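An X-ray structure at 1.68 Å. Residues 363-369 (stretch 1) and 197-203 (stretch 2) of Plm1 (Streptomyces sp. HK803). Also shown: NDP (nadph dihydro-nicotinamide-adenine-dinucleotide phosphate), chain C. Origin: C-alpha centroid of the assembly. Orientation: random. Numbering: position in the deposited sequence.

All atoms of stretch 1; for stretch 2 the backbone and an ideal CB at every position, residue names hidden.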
# COMPACT_ATOMS: atom_id res chain seq x y z
N PRO A 363 2.30 -6.97 11.93
CA PRO A 363 3.24 -6.48 12.90
C PRO A 363 4.35 -7.50 13.12
O PRO A 363 4.11 -8.71 13.04
CB PRO A 363 2.40 -6.29 14.16
CG PRO A 363 1.20 -7.17 13.96
CD PRO A 363 0.94 -7.13 12.49
N TRP A 364 5.55 -6.99 13.35
CA TRP A 364 6.69 -7.81 13.77
C TRP A 364 6.99 -7.62 15.24
O TRP A 364 6.84 -6.53 15.79
CB TRP A 364 7.95 -7.34 13.07
CG TRP A 364 8.11 -7.69 11.61
CD1 TRP A 364 7.19 -7.56 10.60
CD2 TRP A 364 9.32 -8.13 10.99
NE1 TRP A 364 7.75 -7.92 9.39
CE2 TRP A 364 9.07 -8.26 9.60
CE3 TRP A 364 10.59 -8.44 11.47
CZ2 TRP A 364 10.03 -8.70 8.71
CZ3 TRP A 364 11.57 -8.85 10.56
CH2 TRP A 364 11.28 -8.98 9.20
N ALA A 365 7.46 -8.68 15.87
CA ALA A 365 8.03 -8.61 17.21
C ALA A 365 9.44 -8.03 17.09
O ALA A 365 9.99 -7.95 15.99
CB ALA A 365 8.10 -10.02 17.81
N GLY A 366 10.02 -7.63 18.22
CA GLY A 366 11.49 -7.40 18.28
C GLY A 366 12.02 -6.00 17.99
O GLY A 366 13.22 -5.84 17.68
N GLY A 367 11.16 -5.00 18.08
CA GLY A 367 11.59 -3.60 17.96
C GLY A 367 11.23 -2.96 16.63
O GLY A 367 10.80 -3.63 15.70
N GLY A 368 11.40 -1.64 16.57
CA GLY A 368 11.06 -0.86 15.39
C GLY A 368 9.94 0.11 15.72
O GLY A 368 9.98 0.80 16.75
N MET A 369 8.93 0.14 14.85
CA MET A 369 7.81 1.08 14.99
C MET A 369 6.93 0.79 16.19
O MET A 369 6.36 1.71 16.78
CB MET A 369 6.93 1.03 13.74
CG MET A 369 7.52 1.76 12.59
SD MET A 369 6.55 1.54 11.09
CE MET A 369 7.36 2.76 10.05
N UNK A 197 17.18 1.01 11.16
CA UNK A 197 15.93 0.76 11.85
C UNK A 197 15.74 -0.67 12.30
O UNK A 197 16.64 -1.51 12.14
CB UNK A 197 14.76 1.16 10.94
N UNK A 198 14.57 -0.96 12.85
CA UNK A 198 14.30 -2.26 13.44
C UNK A 198 14.33 -3.37 12.41
O UNK A 198 15.15 -4.28 12.48
CB UNK A 198 12.94 -2.25 14.15
N UNK A 199 13.42 -3.28 11.43
CA UNK A 199 13.31 -4.34 10.44
C UNK A 199 14.52 -4.36 9.53
O UNK A 199 15.03 -5.45 9.19
CB UNK A 199 12.03 -4.17 9.61
N UNK A 200 14.97 -3.17 9.13
CA UNK A 200 16.20 -3.03 8.32
C UNK A 200 17.37 -3.76 8.95
O UNK A 200 18.15 -4.45 8.26
CB UNK A 200 16.56 -1.55 8.14
N UNK A 201 17.53 -3.60 10.26
CA UNK A 201 18.62 -4.27 10.99
C UNK A 201 18.51 -5.78 10.97
O UNK A 201 19.51 -6.49 10.78
CB UNK A 201 18.65 -3.79 12.44
N UNK A 202 17.29 -6.29 11.16
CA UNK A 202 17.10 -7.74 11.09
C UNK A 202 17.46 -8.29 9.71
O UNK A 202 18.05 -9.35 9.60
CB UNK A 202 15.65 -8.10 11.43
N UNK A 203 17.08 -7.57 8.68
CA UNK A 203 17.37 -7.98 7.31
C UNK A 203 18.87 -7.93 7.06
O UNK A 203 19.44 -8.86 6.49
CB UNK A 203 16.63 -7.09 6.31
PA NDP C . 11.84 1.99 12.10
O1A NDP C . 12.64 1.30 13.15
O2A NDP C . 11.29 3.36 12.41
O5B NDP C . 12.70 2.09 10.77
C5B NDP C . 12.38 3.05 9.78
C4B NDP C . 13.66 3.52 9.14
O4B NDP C . 13.38 4.43 8.10
C3B NDP C . 14.56 4.25 10.10
O3B NDP C . 15.88 3.68 9.97
C2B NDP C . 14.55 5.69 9.64
O2B NDP C . 15.82 6.20 10.01
C1B NDP C . 14.32 5.49 8.15
N9A NDP C . 13.85 6.65 7.40
C8A NDP C . 12.70 7.38 7.61
N7A NDP C . 12.66 8.39 6.70
C5A NDP C . 13.76 8.28 5.89
C6A NDP C . 14.23 9.00 4.81
N6A NDP C . 13.61 10.06 4.29
N1A NDP C . 15.42 8.61 4.23
C2A NDP C . 16.12 7.51 4.70
N3A NDP C . 15.67 6.78 5.77
C4A NDP C . 14.50 7.18 6.34
O3 NDP C . 10.58 1.10 11.65
PN NDP C . 10.53 -0.47 11.38
O1N NDP C . 9.48 -1.01 12.27
O2N NDP C . 11.86 -1.12 11.37
O5D NDP C . 9.84 -0.56 9.94
C5D NDP C . 10.59 -0.45 8.76
C4D NDP C . 9.64 -0.63 7.58
O4D NDP C . 8.84 -1.78 7.76
C3D NDP C . 8.69 0.54 7.43
O3D NDP C . 8.66 0.93 6.10
C2D NDP C . 7.34 -0.01 7.84
O2D NDP C . 6.26 0.64 7.20
C1D NDP C . 7.48 -1.48 7.51
N1N NDP C . 6.64 -2.32 8.38
C2N NDP C . 6.94 -2.50 9.70
C3N NDP C . 6.08 -3.15 10.58
C7N NDP C . 6.46 -3.41 11.99
O7N NDP C . 5.62 -4.26 12.68
N7N NDP C . 7.49 -2.87 12.62
C4N NDP C . 4.95 -3.95 9.99
C5N NDP C . 4.71 -3.70 8.54
C6N NDP C . 5.56 -2.92 7.79
P2B NDP C . 16.16 7.76 10.03
O1X NDP C . 17.55 7.83 10.64
O2X NDP C . 15.14 8.53 10.87
O3X NDP C . 16.12 8.32 8.67

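Position 197 stands just before a helix, and its CA-to-CB bond points sideways to stretch 1. N-cap positions often carry serine, aspartate or glycine, but here the coenzyme decides: the ideal CB would lie 2.3 Å from NDP O5B, a clash for any side chain. The deposited residue is G197, whose O accepts the first helical hydrogen bond, from the N of position 201, at 2.9 Å.

At position 198 the CA-to-CB bond points toward stretch 1. An ideal CB would sit 2.6 Å from G368 CA and 3.0 Å from G367 O, both clashes. Although the helical backbone angles would permit other residues, only glycine fits. G198 brings its CA to 4.0 Å from G368 CA, and its N donates a hydrogen bond to NDP O1A (3.0 Å).

Position 199 also points toward stretch 1, with the ideal CB 4.8 Å from W364 CZ3 and the broad indole lying beyond. An apolar side chain long enough to reach the ring would suit: leucine, methionine or perhaps isoleucine. The residue is L199, with chi1 m and chi2 p. Its CG approaches W364 CD2 to 3.6 Å over one face of the indole, and CD2 of L199 lies 3.6 Å from the centroid of the five-membered ring, 11° off its normal, a CH-pi contact. L199 N donates to NDP O2N at 2.7 Å.

Positions 200 and 201 are out of reach of stretch 1, which therefore sets no demand on them. At 201 a CB would be crowded by the O of residue 197 (3.0 Å), favouring a small residue. They are G200 and G201.

Position 202 points toward stretch 1, its ideal CB 4.2 Å from W364 CZ3. In a different direction from the indole, roughly at right angles to it as seen from this CB, the carbonyl O of G366 offers an acceptor, so a side chain with a flat or apolar body and a polar end would suit: histidine, glutamine or perhaps lysine. The deposited H202, chi1 m, passes W364 with its CD2 4.1 Å from CZ3 and presents its ring edge to G366. NE2 of H202 donates a weak hydrogen bond to G366 O (3.5 Å, 147°). The same NE2 lies 2.9 Å from the O of water 1 in a hydrogen bond, and that water donates to A365 O and G367 O, each 2.7 Å from its oxygen.

Position 203 points sideways, with nothing of stretch 1 within 5.5 Å of its ideal CB. Many residues are compatible; it is V203, chi1 t.

Stretch 2 (197-203) GGLGGHV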
# COMPACT_ATOMS: atom_id res chain seq x y z
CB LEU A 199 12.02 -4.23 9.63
CG LEU A 199 10.80 -4.94 10.24
CD1 LEU A 199 10.53 -4.56 11.70
CD2 LEU A 199 9.57 -4.70 9.36
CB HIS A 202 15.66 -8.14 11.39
CG HIS A 202 15.24 -7.83 12.79
ND1 HIS A 202 15.95 -8.27 13.89
CD2 HIS A 202 14.17 -7.16 13.27
CE1 HIS A 202 15.35 -7.84 14.99
NE2 HIS A 202 14.27 -7.17 14.64
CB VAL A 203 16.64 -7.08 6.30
CG1 VAL A 203 17.06 -7.40 4.87
CG2 VAL A 203 15.11 -7.22 6.49
O HOH W 1 11.57 -6.11 14.92
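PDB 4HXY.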